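Local coordinates for glutathione reductase (PDB 3O0H), which probably reduces glutathione disulfide to glutathione at the expense of NADPH, relaying electrons through bound FAD and a redox-active disulfide, at residues A136-E141 and E296-K301; I158-G163 and S319-V324; D28-G33 and E151-E156. All coordinates share one frame; numbering follows the deposited sequence.

Contact 1 of 3, residues A136-E141 and E296-K301; sequences AVFVDE and ERAGVK. With FAD (flavin-adenine dinucleotide), chain H.
The carbonyl oxygen of V139 takes a hydrogen bond from R297, NH1 to O 3.2 Å, with an N-H...O angle of 164°. The bond is well aimed at both ends: the donor lies in the carbonyl plane on a lone pair, and V139 O sits at the edge of the guanidinium, close to its plane. R297 reaches it with a chain extended from CG to NE that runs over the corner where the backbone turns at V139. On the way its CD passes 3.3 Å from F138 O, so the aliphatic part of the arginine packs against successive peptide carbonyls.

Beneath this polar clasp lies the apolar half of the contact. F138 carries its ring with CG anti to the carbonyl carbon (chi1 -69°), which turns one face to A298 at the end of the short helix 295-298. A298 CB stands 4.2 Å from the centroid of the F138 ring and 27° off the normal, a CH-pi contact in which the methyl leans toward CD2. Backbones come closest just beyond, where the CA atoms of E141 and A298 are 4.2 Å apart. At G299 the chain leaves the helix with positive phi.

At the other end of 136-141 the main chain of A136 reads the FAD adenine: its N donates to FAD N1A at 3.1 Å, and FAD N6A donates to A136 O at 2.9 Å. This pair of hydrogen bonds to the base edge needs no side chain.

Strand 136-138 is an outermost strand of a three-stranded antiparallel sheet, paired with strand 143-146, and D140 OD1 secures the connecting turn through T143 OG1 and H142 N. F138 and A298 both rest on I321 of strand 321-323, placing the short helix beside the FAD-domain parallel sheet.

Contact 2 of 3, residues I158-G163 and S319-V324; sequences ILIATG and SHIWAV. With FAD (flavin-adenine dinucleotide), chain H.
This is a parallel strand pairing at the edge of the five-stranded Rossmann-type sheet of the FAD domain: I158, L159 and I160 bridge to I321, W322 and A323 of strand 321-323, an outermost strand of the sheet. The axes run 27° apart and approach to 4.5 Å. Four backbone hydrogen bonds establish the register. I158 N donates to H320 O and I158 O accepts from W322 N, each 2.9 Å; I160 N then donates to W322 O, and V324 N to I160 O.

The two sheet faces are packed differently. On that of I158, I160, I321 and A323, the I160 side chain crosses I321 obliquely, CD1 to CG2 3.6 Å, and F138 of strand 136-138 covers I158 and I160. The opposite face holds L159 and W322. There L159, with CG anti to its N (chi1 179°), sends CD1 across to W322 CB at 3.7 Å and to V324 CG1 at 3.9 Å. F344 of helix 334-349 closes over this side, touching L159 and V324 and meeting the W322 ring edge-to-face.

Beyond the strands the two segments diverge at FAD. G163, with positive phi, brings its CA to 3.3 Å from FAD O3P. One water links them: it accepts from G163 N and donates to V324 O and to the pyrophosphate oxygen FAD O2P, 2.7 Å from each acceptor.

Contact 3 of 3, residues D28-G33 and E151-E156; sequences DLFVIG and ERISAE. With FAD (flavin-adenine dinucleotide), chain H.
I153 opens the contact, setting its CG2 against the edge of the F30 ring. F30 belongs to the first strand of the Rossmann-type FAD-binding fold, and I153 to strand 152-155, an outermost strand of the small antiparallel sheet laid across it. Further along strand 27-32, I32 CG2 packs 3.6 Å from FAD C6A and G33, the first glycine of a GxGxxG pattern, places its CA 3.2 Å from FAD O4B. The short axes of strands 29-32 and 152-155 are 120° apart and no nearer than 6.8 Å, which rules out pairing; side chains bridge the gap, and no direct hydrogen bond crosses.

I153 CG2 lies near the ring plane, 3.7 Å from F30 CD2. The ring is reached because F30 holds CG anti to its backbone N (chi1 -167°), and Y132 of strand 130-132 touches both residues. S154 faces away, its N bonded to D26 OD2. A155 turns back inward, and its CB meets F30 CB at 3.6 Å, methyl against methylene.

At E156 the chain turns its corner toward strand 158-160. Its CB rests on D28 O, while its extended side chain brings OE1 to 4.2 Å from D28 OD1, a like-charge pair probably eased by the bond of D28 OD2 to R51 N. A water joins the two residues, donating to D28 O at 2.8 Å and, weakly, to E156 OE1 at 3.3 Å.

How the contacts relate
The three contacts form a compact cluster, with centres 11 to 12 Å apart, around the adenosine and pyrophosphate part of FAD; the isoalloxazine ring lies farther off. Contacts 2 and 3 share the parallel sheet, where I32 N to L159 O (2.8 Å) and A161 N to I32 O (2.9 Å) join neighbouring strands. Contacts 1 and 3 share the antiparallel sheet through strands 136-138 and 152-155, and F138 CE1 packs 3.5 Å from I32 CD1. Between contacts 1 and 2, V300 CG2 packs 3.7 Å from I321 CD1, and H320 NE2 lies 2.7 Å from E141 O, a probable hydrogen bond. Each contact thus supplies a different piece of one cofactor pocket.

Contact 1 of 3, residues A136-E141 and E296-K301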
loop_
_atom_site.group_PDB
_atom_site.type_symbol
_atom_site.label_atom_id
_atom_site.label_comp_id
_atom_site.label_asym_id
_atom_site.label_seq_id
_atom_site.Cartn_x
_atom_site.Cartn_y
_atom_site.Cartn_z
ATOM N N ALA B 136 33.599 17.131 15.990
ATOM C CA ALA B 136 34.919 16.506 16.144
ATOM C C ALA B 136 35.620 16.581 14.787
ATOM O O ALA B 136 35.009 16.336 13.750
ATOM C CB ALA B 136 34.787 15.050 16.544
ATOM N N VAL B 137 36.920 16.852 14.837
ATOM C CA VAL B 137 37.809 16.862 13.687
ATOM C C VAL B 137 39.042 16.023 13.998
ATOM O O VAL B 137 39.427 15.867 15.158
ATOM C CB VAL B 137 38.220 18.293 13.285
ATOM C CG1 VAL B 137 36.996 19.186 13.147
ATOM C CG2 VAL B 137 39.207 18.929 14.274
ATOM N N PHE B 138 39.683 15.494 12.964
ATOM C CA PHE B 138 40.931 14.732 13.163
ATOM C C PHE B 138 42.084 15.663 13.479
ATOM O O PHE B 138 42.236 16.727 12.869
ATOM C CB PHE B 138 41.319 13.917 11.922
ATOM C CG PHE B 138 40.400 12.750 11.621
ATOM C CD1 PHE B 138 39.269 12.919 10.856
ATOM C CD2 PHE B 138 40.715 11.475 12.056
ATOM C CE1 PHE B 138 38.437 11.833 10.564
ATOM C CE2 PHE B 138 39.921 10.394 11.762
ATOM C CZ PHE B 138 38.786 10.568 11.011
ATOM N N VAL B 139 42.909 15.227 14.430
ATOM C CA VAL B 139 44.201 15.817 14.714
ATOM C C VAL B 139 45.319 14.978 14.046
ATOM O O VAL B 139 46.283 15.512 13.543
ATOM C CB VAL B 139 44.463 15.802 16.243
ATOM C CG1 VAL B 139 45.924 16.144 16.549
ATOM C CG2 VAL B 139 43.525 16.760 16.927
ATOM N N ASP B 140 45.165 13.670 14.120
ATOM C CA ASP B 140 46.011 12.675 13.469
ATOM C C ASP B 140 45.200 11.365 13.273
ATOM O O ASP B 140 44.000 11.360 13.428
ATOM C CB ASP B 140 47.323 12.442 14.232
ATOM C CG ASP B 140 47.150 11.738 15.558
ATOM O OD1 ASP B 140 46.087 11.147 15.834
ATOM O OD2 ASP B 140 48.127 11.804 16.362
ATOM N N GLU B 141 45.879 10.302 12.853
ATOM C CA GLU B 141 45.215 9.052 12.547
ATOM C C GLU B 141 44.366 8.421 13.676
ATOM O O GLU B 141 43.402 7.702 13.368
ATOM C CB GLU B 141 46.251 8.066 12.034
ATOM C CG GLU B 141 46.921 8.521 10.773
ATOM C CD GLU B 141 48.234 9.321 10.923
ATOM O OE1 GLU B 141 48.530 9.967 11.978
ATOM O OE2 GLU B 141 48.965 9.291 9.915
ATOM N N GLU B 296 42.783 15.110 5.858
ATOM C CA GLU B 296 44.159 15.216 5.382
ATOM C C GLU B 296 45.202 14.981 6.495
ATOM O O GLU B 296 46.298 14.579 6.235
ATOM C CB GLU B 296 44.396 16.556 4.673
ATOM C CG GLU B 296 44.290 17.774 5.577
ATOM C CD GLU B 296 42.876 18.205 5.933
ATOM O OE1 GLU B 296 41.847 17.561 5.597
ATOM O OE2 GLU B 296 42.790 19.255 6.572
ATOM N N ARG B 297 44.820 15.210 7.737
ATOM C CA ARG B 297 45.666 14.837 8.871
ATOM C C ARG B 297 45.697 13.335 9.101
ATOM O O ARG B 297 46.716 12.792 9.501
ATOM C CB ARG B 297 45.166 15.541 10.114
ATOM C CG ARG B 297 45.685 16.986 10.195
ATOM C CD ARG B 297 44.793 17.738 11.121
ATOM N NE ARG B 297 45.168 19.128 11.403
ATOM C CZ ARG B 297 45.747 19.567 12.516
ATOM N NH1 ARG B 297 46.173 18.749 13.473
ATOM N NH2 ARG B 297 45.937 20.848 12.651
ATOM N N ALA B 298 44.589 12.658 8.815
ATOM C CA ALA B 298 44.517 11.199 8.989
ATOM C C ALA B 298 45.032 10.453 7.798
ATOM O O ALA B 298 45.223 9.227 7.860
ATOM C CB ALA B 298 43.108 10.779 9.277
ATOM N N GLY B 299 45.235 11.141 6.682
ATOM C CA GLY B 299 45.633 10.461 5.448
ATOM C C GLY B 299 44.511 9.717 4.719
ATOM O O GLY B 299 44.784 8.851 3.866
ATOM N N VAL B 300 43.259 10.100 4.992
ATOM C CA VAL B 300 42.085 9.422 4.408
ATOM C C VAL B 300 41.805 9.961 3.026
ATOM O O VAL B 300 41.671 11.172 2.840
ATOM C CB VAL B 300 40.847 9.550 5.298
ATOM C CG1 VAL B 300 39.540 9.163 4.524
ATOM C CG2 VAL B 300 41.030 8.719 6.619
ATOM N N LYS B 301 41.698 9.069 2.064
ATOM C CA LYS B 301 41.501 9.465 0.671
ATOM C C LYS B 301 40.046 9.908 0.389
ATOM O O LYS B 301 39.072 9.241 0.765
ATOM C CB LYS B 301 41.948 8.329 -0.258
ATOM C CG LYS B 301 41.473 8.415 -1.710
ATOM C CD LYS B 301 42.471 9.050 -2.598
ATOM C CE LYS B 301 41.911 9.314 -3.991
ATOM N NZ LYS B 301 42.851 10.207 -4.701
HETATM P PA FAD H . 23.274 12.134 8.469
HETATM O O1A FAD H . 23.151 13.383 7.651
HETATM O O2A FAD H . 21.958 11.532 8.881
HETATM O O5B FAD H . 24.170 12.341 9.775
HETATM C C5B FAD H . 25.397 13.040 9.791
HETATM C C4B FAD H . 25.486 13.669 11.167
HETATM O O4B FAD H . 26.808 14.102 11.448
HETATM C C3B FAD H . 24.586 14.885 11.352
HETATM O O3B FAD H . 23.782 14.731 12.525
HETATM C C2B FAD H . 25.548 16.048 11.510
HETATM O O2B FAD H . 25.043 17.007 12.408
HETATM C C1B FAD H . 26.768 15.415 12.089
HETATM N N9A FAD H . 28.117 15.906 11.761
HETATM C C8A FAD H . 28.639 16.163 10.528
HETATM N N7A FAD H . 29.943 16.447 10.673
HETATM C C5A FAD H . 30.238 16.359 12.004
HETATM C C6A FAD H . 31.405 16.464 12.713
HETATM N N6A FAD H . 32.578 16.777 12.140
HETATM N N1A FAD H . 31.379 16.280 14.074
HETATM C C2A FAD H . 30.195 15.951 14.691
HETATM N N3A FAD H . 29.044 15.812 13.991
HETATM C C4A FAD H . 29.104 15.975 12.661
HETATM N N1 FAD H . 16.381 9.656 2.605
HETATM C C2 FAD H . 15.468 8.629 2.476
HETATM O O2 FAD H . 15.808 7.418 2.484
HETATM N N3 FAD H . 14.169 8.924 2.345
HETATM C C4 FAD H . 13.689 10.223 2.370
HETATM O O4 FAD H . 12.464 10.378 2.284
HETATM C C4X FAD H . 14.604 11.268 2.500
HETATM N N5 FAD H . 14.197 12.573 2.548
HETATM C C5X FAD H . 15.158 13.569 2.723
HETATM C C6 FAD H . 14.726 14.883 2.752
HETATM C C7 FAD H . 15.633 15.918 2.938
HETATM C C7M FAD H . 15.106 17.342 2.977
HETATM C C8 FAD H . 16.974 15.633 3.099
HETATM C C8M FAD H . 17.989 16.746 3.262
HETATM C C9 FAD H . 17.419 14.318 3.044
HETATM C C9A FAD H . 16.504 13.277 2.849
HETATM N N10 FAD H . 16.893 11.950 2.798
HETATM C C10 FAD H . 15.955 10.960 2.648
HETATM C "C1'" FAD H . 18.310 11.542 2.909
HETATM C "C2'" FAD H . 18.715 11.101 4.293
HETATM O "O2'" FAD H . 18.528 12.183 5.185
HETATM C "C3'" FAD H . 20.170 10.711 4.249
HETATM O "O3'" FAD H . 20.481 9.828 3.187
HETATM C "C4'" FAD H . 20.609 10.173 5.594
HETATM O "O4'" FAD H . 20.321 11.156 6.591
HETATM C "C5'" FAD H . 22.106 9.889 5.602
HETATM O "O5'" FAD H . 22.504 9.315 6.867
HETATM P P FAD H . 24.016 9.600 7.325
HETATM O O1P FAD H . 24.326 8.796 8.568
HETATM O O2P FAD H . 24.955 9.332 6.169
HETATM O O3P FAD H . 24.180 11.156 7.576
#

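Contact 2 of 3, residues I158-G163 and S319-V324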
loop_
_atom_site.group_PDB
_atom_site.type_symbol
_atom_site.label_atom_id
_atom_site.label_comp_id
_atom_site.label_asym_id
_atom_site.label_seq_id
_atom_site.Cartn_x
_atom_site.Cartn_y
_atom_site.Cartn_z
ATOM N N ILE B 158 38.099 4.458 14.129
ATOM C CA ILE B 158 37.289 5.679 13.904
ATOM C C ILE B 158 36.332 5.466 12.728
ATOM O O ILE B 158 36.763 4.973 11.672
ATOM C CB ILE B 158 38.179 6.934 13.693
ATOM C CG1 ILE B 158 39.020 7.236 14.943
ATOM C CG2 ILE B 158 37.353 8.171 13.394
ATOM C CD1 ILE B 158 40.181 8.061 14.636
ATOM N N LEU B 159 35.055 5.852 12.930
ATOM C CA LEU B 159 34.014 5.756 11.910
ATOM C C LEU B 159 33.558 7.151 11.489
ATOM O O LEU B 159 33.074 7.924 12.306
ATOM C CB LEU B 159 32.791 4.964 12.416
ATOM C CG LEU B 159 31.649 4.833 11.412
ATOM C CD1 LEU B 159 32.157 4.081 10.116
ATOM C CD2 LEU B 159 30.440 4.136 12.026
ATOM N N ILE B 160 33.739 7.445 10.212
ATOM C CA ILE B 160 33.331 8.709 9.625
ATOM C C ILE B 160 31.887 8.507 9.154
ATOM O O ILE B 160 31.621 7.704 8.256
ATOM C CB ILE B 160 34.185 9.113 8.422
ATOM C CG1 ILE B 160 35.679 9.181 8.808
ATOM C CG2 ILE B 160 33.655 10.450 7.829
ATOM C CD1 ILE B 160 36.682 9.050 7.543
ATOM N N ALA B 161 30.976 9.245 9.776
ATOM C CA ALA B 161 29.525 9.160 9.486
ATOM C C ALA B 161 28.899 10.598 9.451
ATOM O O ALA B 161 27.840 10.864 10.037
ATOM C CB ALA B 161 28.821 8.244 10.531
ATOM N N THR B 162 29.559 11.491 8.731
ATOM C CA THR B 162 29.254 12.916 8.758
ATOM C C THR B 162 28.215 13.387 7.759
ATOM O O THR B 162 27.846 14.589 7.750
ATOM C CB THR B 162 30.557 13.748 8.565
ATOM O OG1 THR B 162 31.218 13.303 7.392
ATOM C CG2 THR B 162 31.472 13.524 9.770
ATOM N N GLY B 163 27.694 12.464 6.977
ATOM C CA GLY B 163 26.585 12.764 6.057
ATOM C C GLY B 163 26.998 13.636 4.887
ATOM O O GLY B 163 28.147 13.550 4.384
ATOM N N SER B 319 43.627 1.570 7.625
ATOM C CA SER B 319 43.019 0.290 7.988
ATOM C C SER B 319 42.122 0.326 9.255
ATOM O O SER B 319 41.293 -0.526 9.396
ATOM C CB SER B 319 44.097 -0.813 8.085
ATOM O OG SER B 319 44.954 -0.587 9.221
ATOM N N HIS B 320 42.297 1.304 10.135
ATOM C CA HIS B 320 41.439 1.488 11.351
ATOM C C HIS B 320 40.407 2.620 11.220
ATOM O O HIS B 320 39.749 3.000 12.206
ATOM C CB HIS B 320 42.319 1.736 12.587
ATOM C CG HIS B 320 43.033 3.041 12.550
ATOM N ND1 HIS B 320 44.228 3.204 11.876
ATOM C CD2 HIS B 320 42.707 4.256 13.066
ATOM C CE1 HIS B 320 44.608 4.469 11.991
ATOM N NE2 HIS B 320 43.697 5.127 12.691
ATOM N N ILE B 321 40.245 3.143 10.000
ATOM C CA ILE B 321 39.261 4.185 9.726
ATOM C C ILE B 321 38.250 3.675 8.679
ATOM O O ILE B 321 38.643 3.188 7.594
ATOM C CB ILE B 321 39.913 5.510 9.294
ATOM C CG1 ILE B 321 40.967 5.951 10.315
ATOM C CG2 ILE B 321 38.859 6.633 9.164
ATOM C CD1 ILE B 321 41.769 7.241 9.923
ATOM N N TRP B 322 36.964 3.746 9.042
ATOM C CA TRP B 322 35.871 3.263 8.194
ATOM C C TRP B 322 34.961 4.439 7.950
ATOM O O TRP B 322 35.135 5.473 8.581
ATOM C CB TRP B 322 35.100 2.135 8.893
ATOM C CG TRP B 322 35.770 0.736 8.946
ATOM C CD1 TRP B 322 35.482 -0.342 8.132
ATOM C CD2 TRP B 322 36.719 0.270 9.893
ATOM N NE1 TRP B 322 36.212 -1.416 8.498
ATOM C CE2 TRP B 322 36.991 -1.085 9.577
ATOM C CE3 TRP B 322 37.364 0.853 10.980
ATOM C CZ2 TRP B 322 37.886 -1.864 10.299
ATOM C CZ3 TRP B 322 38.252 0.088 11.704
ATOM C CH2 TRP B 322 38.522 -1.266 11.360
ATOM N N ALA B 323 34.000 4.307 7.028
ATOM C CA ALA B 323 33.014 5.388 6.763
ATOM C C ALA B 323 31.736 4.738 6.248
ATOM O O ALA B 323 31.807 3.701 5.569
ATOM C CB ALA B 323 33.534 6.419 5.729
ATOM N N VAL B 324 30.585 5.334 6.563
ATOM C CA VAL B 324 29.273 4.813 6.193
ATOM C C VAL B 324 28.402 5.994 5.775
ATOM O O VAL B 324 28.614 7.129 6.245
ATOM C CB VAL B 324 28.613 4.057 7.386
ATOM C CG1 VAL B 324 29.399 2.790 7.690
ATOM C CG2 VAL B 324 28.522 4.937 8.658
HETATM P PA FAD H . 23.274 12.134 8.469
HETATM O O1A FAD H . 23.151 13.383 7.651
HETATM O O2A FAD H . 21.958 11.532 8.881
HETATM O O5B FAD H . 24.170 12.341 9.775
HETATM C C5B FAD H . 25.397 13.040 9.791
HETATM C C4B FAD H . 25.486 13.669 11.167
HETATM O O4B FAD H . 26.808 14.102 11.448
HETATM C C3B FAD H . 24.586 14.885 11.352
HETATM O O3B FAD H . 23.782 14.731 12.525
HETATM C C2B FAD H . 25.548 16.048 11.510
HETATM O O2B FAD H . 25.043 17.007 12.408
HETATM C C1B FAD H . 26.768 15.415 12.089
HETATM N N9A FAD H . 28.117 15.906 11.761
HETATM C C8A FAD H . 28.639 16.163 10.528
HETATM N N7A FAD H . 29.943 16.447 10.673
HETATM C C5A FAD H . 30.238 16.359 12.004
HETATM C C6A FAD H . 31.405 16.464 12.713
HETATM N N6A FAD H . 32.578 16.777 12.140
HETATM N N1A FAD H . 31.379 16.280 14.074
HETATM C C2A FAD H . 30.195 15.951 14.691
HETATM N N3A FAD H . 29.044 15.812 13.991
HETATM C C4A FAD H . 29.104 15.975 12.661
HETATM N N1 FAD H . 16.381 9.656 2.605
HETATM C C2 FAD H . 15.468 8.629 2.476
HETATM O O2 FAD H . 15.808 7.418 2.484
HETATM N N3 FAD H . 14.169 8.924 2.345
HETATM C C4 FAD H . 13.689 10.223 2.370
HETATM O O4 FAD H . 12.464 10.378 2.284
HETATM C C4X FAD H . 14.604 11.268 2.500
HETATM N N5 FAD H . 14.197 12.573 2.548
HETATM C C5X FAD H . 15.158 13.569 2.723
HETATM C C6 FAD H . 14.726 14.883 2.752
HETATM C C7 FAD H . 15.633 15.918 2.938
HETATM C C7M FAD H . 15.106 17.342 2.977
HETATM C C8 FAD H . 16.974 15.633 3.099
HETATM C C8M FAD H . 17.989 16.746 3.262
HETATM C C9 FAD H . 17.419 14.318 3.044
HETATM C C9A FAD H . 16.504 13.277 2.849
HETATM N N10 FAD H . 16.893 11.950 2.798
HETATM C C10 FAD H . 15.955 10.960 2.648
HETATM C "C1'" FAD H . 18.310 11.542 2.909
HETATM C "C2'" FAD H . 18.715 11.101 4.293
HETATM O "O2'" FAD H . 18.528 12.183 5.185
HETATM C "C3'" FAD H . 20.170 10.711 4.249
HETATM O "O3'" FAD H . 20.481 9.828 3.187
HETATM C "C4'" FAD H . 20.609 10.173 5.594
HETATM O "O4'" FAD H . 20.321 11.156 6.591
HETATM C "C5'" FAD H . 22.106 9.889 5.602
HETATM O "O5'" FAD H . 22.504 9.315 6.867
HETATM P P FAD H . 24.016 9.600 7.325
HETATM O O1P FAD H . 24.326 8.796 8.568
HETATM O O2P FAD H . 24.955 9.332 6.169
HETATM O O3P FAD H . 24.180 11.156 7.576
HETATM O O HOH W 1 27.681 9.669 6.186
#

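Contact 3 of 3, residues D28-G33 and E151-E156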
loop_
_atom_site.group_PDB
_atom_site.type_symbol
_atom_site.label_atom_id
_atom_site.label_comp_id
_atom_site.label_asym_id
_atom_site.label_seq_id
_atom_site.Cartn_x
_atom_site.Cartn_y
_atom_site.Cartn_z
ATOM N N ASP B 28 37.495 2.313 22.115
ATOM C CA ASP B 28 37.694 1.274 21.088
ATOM C C ASP B 28 37.249 1.798 19.713
ATOM O O ASP B 28 37.853 1.479 18.667
ATOM C CB ASP B 28 36.905 -0.002 21.403
ATOM C CG ASP B 28 37.339 -0.679 22.697
ATOM O OD1 ASP B 28 38.553 -0.766 22.947
ATOM O OD2 ASP B 28 36.432 -1.108 23.445
ATOM N N LEU B 29 36.205 2.627 19.745
ATOM C CA LEU B 29 35.596 3.193 18.565
ATOM C C LEU B 29 35.066 4.580 18.868
ATOM O O LEU B 29 34.321 4.787 19.861
ATOM C CB LEU B 29 34.425 2.323 18.115
ATOM C CG LEU B 29 33.619 2.836 16.921
ATOM C CD1 LEU B 29 34.470 2.823 15.661
ATOM C CD2 LEU B 29 32.379 1.961 16.764
ATOM N N PHE B 30 35.404 5.508 17.983
ATOM C CA PHE B 30 34.883 6.885 17.990
ATOM C C PHE B 30 34.143 7.088 16.689
ATOM O O PHE B 30 34.734 6.998 15.591
ATOM C CB PHE B 30 36.009 7.914 18.102
ATOM C CG PHE B 30 35.561 9.310 18.423
ATOM C CD1 PHE B 30 34.934 10.089 17.467
ATOM C CD2 PHE B 30 35.801 9.862 19.689
ATOM C CE1 PHE B 30 34.559 11.429 17.737
ATOM C CE2 PHE B 30 35.422 11.137 19.979
ATOM C CZ PHE B 30 34.791 11.954 18.985
ATOM N N VAL B 31 32.869 7.446 16.816
ATOM C CA VAL B 31 32.008 7.665 15.645
ATOM C C VAL B 31 31.796 9.163 15.462
ATOM O O VAL B 31 31.392 9.846 16.404
ATOM C CB VAL B 31 30.694 6.933 15.780
ATOM C CG1 VAL B 31 29.772 7.165 14.527
ATOM C CG2 VAL B 31 30.956 5.436 15.995
ATOM N N ILE B 32 32.045 9.653 14.238
ATOM C CA ILE B 32 31.869 11.069 13.916
ATOM C C ILE B 32 30.557 11.257 13.196
ATOM O O ILE B 32 30.448 10.924 12.038
ATOM C CB ILE B 32 33.032 11.660 13.055
ATOM C CG1 ILE B 32 34.385 11.335 13.693
ATOM C CG2 ILE B 32 32.870 13.216 12.897
ATOM C CD1 ILE B 32 35.678 11.647 12.774
ATOM N N GLY B 33 29.558 11.768 13.928
ATOM C CA GLY B 33 28.221 12.054 13.392
ATOM C C GLY B 33 27.218 11.001 13.886
ATOM O O GLY B 33 27.463 9.831 13.798
ATOM N N GLU B 151 39.222 19.700 23.675
ATOM C CA GLU B 151 39.605 18.378 24.236
ATOM C C GLU B 151 40.010 17.405 23.123
ATOM O O GLU B 151 39.332 17.304 22.099
ATOM C CB GLU B 151 38.444 17.742 25.033
ATOM C CG GLU B 151 38.832 16.424 25.774
ATOM C CD GLU B 151 37.700 15.826 26.645
ATOM O OE1 GLU B 151 36.524 16.255 26.520
ATOM O OE2 GLU B 151 37.998 14.901 27.442
ATOM N N ARG B 152 41.097 16.685 23.345
ATOM C CA ARG B 152 41.538 15.639 22.437
ATOM C C ARG B 152 41.156 14.267 22.990
ATOM O O ARG B 152 41.217 14.066 24.187
ATOM C CB ARG B 152 43.033 15.794 22.209
ATOM C CG ARG B 152 43.245 17.012 21.328
ATOM C CD ARG B 152 44.653 17.255 20.972
ATOM N NE ARG B 152 44.785 18.403 20.089
ATOM C CZ ARG B 152 45.899 18.675 19.431
ATOM N NH1 ARG B 152 46.947 17.883 19.566
ATOM N NH2 ARG B 152 45.980 19.730 18.630
ATOM N N ILE B 153 40.613 13.413 22.137
ATOM C CA ILE B 153 40.136 12.083 22.482
ATOM C C ILE B 153 40.813 11.134 21.518
ATOM O O ILE B 153 40.770 11.354 20.321
ATOM C CB ILE B 153 38.586 11.939 22.256
ATOM C CG1 ILE B 153 37.780 12.992 23.049
ATOM C CG2 ILE B 153 38.117 10.506 22.567
ATOM C CD1 ILE B 153 37.905 12.848 24.489
ATOM N N SER B 154 41.382 10.040 22.018
ATOM C CA SER B 154 41.968 9.051 21.138
ATOM C C SER B 154 41.092 7.822 20.984
ATOM O O SER B 154 40.306 7.484 21.875
ATOM C CB SER B 154 43.343 8.617 21.629
ATOM O OG SER B 154 43.200 7.865 22.826
ATOM N N ALA B 155 41.288 7.120 19.879
ATOM C CA ALA B 155 40.486 5.943 19.575
ATOM C C ALA B 155 41.216 4.965 18.689
ATOM O O ALA B 155 41.976 5.349 17.790
ATOM C CB ALA B 155 39.132 6.347 18.921
ATOM N N GLU B 156 40.959 3.693 18.941
ATOM C CA GLU B 156 41.582 2.654 18.169
ATOM C C GLU B 156 41.043 2.613 16.772
ATOM O O GLU B 156 41.814 2.440 15.847
ATOM C CB GLU B 156 41.365 1.272 18.817
ATOM C CG GLU B 156 42.101 0.151 18.097
ATOM C CD GLU B 156 42.106 -1.160 18.901
ATOM O OE1 GLU B 156 41.401 -1.273 19.952
ATOM O OE2 GLU B 156 42.841 -2.084 18.479
HETATM P PA FAD H . 23.274 12.134 8.469
HETATM O O1A FAD H . 23.151 13.383 7.651
HETATM O O2A FAD H . 21.958 11.532 8.881
HETATM O O5B FAD H . 24.170 12.341 9.775
HETATM C C5B FAD H . 25.397 13.040 9.791
HETATM C C4B FAD H . 25.486 13.669 11.167
HETATM O O4B FAD H . 26.808 14.102 11.448
HETATM C C3B FAD H . 24.586 14.885 11.352
HETATM O O3B FAD H . 23.782 14.731 12.525
HETATM C C2B FAD H . 25.548 16.048 11.510
HETATM O O2B FAD H . 25.043 17.007 12.408
HETATM C C1B FAD H . 26.768 15.415 12.089
HETATM N N9A FAD H . 28.117 15.906 11.761
HETATM C C8A FAD H . 28.639 16.163 10.528
HETATM N N7A FAD H . 29.943 16.447 10.673
HETATM C C5A FAD H . 30.238 16.359 12.004
HETATM C C6A FAD H . 31.405 16.464 12.713
HETATM N N6A FAD H . 32.578 16.777 12.140
HETATM N N1A FAD H . 31.379 16.280 14.074
HETATM C C2A FAD H . 30.195 15.951 14.691
HETATM N N3A FAD H . 29.044 15.812 13.991
HETATM C C4A FAD H . 29.104 15.975 12.661
HETATM N N1 FAD H . 16.381 9.656 2.605
HETATM C C2 FAD H . 15.468 8.629 2.476
HETATM O O2 FAD H . 15.808 7.418 2.484
HETATM N N3 FAD H . 14.169 8.924 2.345
HETATM C C4 FAD H . 13.689 10.223 2.370
HETATM O O4 FAD H . 12.464 10.378 2.284
HETATM C C4X FAD H . 14.604 11.268 2.500
HETATM N N5 FAD H . 14.197 12.573 2.548
HETATM C C5X FAD H . 15.158 13.569 2.723
HETATM C C6 FAD H . 14.726 14.883 2.752
HETATM C C7 FAD H . 15.633 15.918 2.938
HETATM C C7M FAD H . 15.106 17.342 2.977
HETATM C C8 FAD H . 16.974 15.633 3.099
HETATM C C8M FAD H . 17.989 16.746 3.262
HETATM C C9 FAD H . 17.419 14.318 3.044
HETATM C C9A FAD H . 16.504 13.277 2.849
HETATM N N10 FAD H . 16.893 11.950 2.798
HETATM C C10 FAD H . 15.955 10.960 2.648
HETATM C "C1'" FAD H . 18.310 11.542 2.909
HETATM C "C2'" FAD H . 18.715 11.101 4.293
HETATM O "O2'" FAD H . 18.528 12.183 5.185
HETATM C "C3'" FAD H . 20.170 10.711 4.249
HETATM O "O3'" FAD H . 20.481 9.828 3.187
HETATM C "C4'" FAD H . 20.609 10.173 5.594
HETATM O "O4'" FAD H . 20.321 11.156 6.591
HETATM C "C5'" FAD H . 22.106 9.889 5.602
HETATM O "O5'" FAD H . 22.504 9.315 6.867
HETATM P P FAD H . 24.016 9.600 7.325
HETATM O O1P FAD H . 24.326 8.796 8.568
HETATM O O2P FAD H . 24.955 9.332 6.169
HETATM O O3P FAD H . 24.180 11.156 7.576
HETATM O O HOH W 2 38.437 -1.233 18.446
#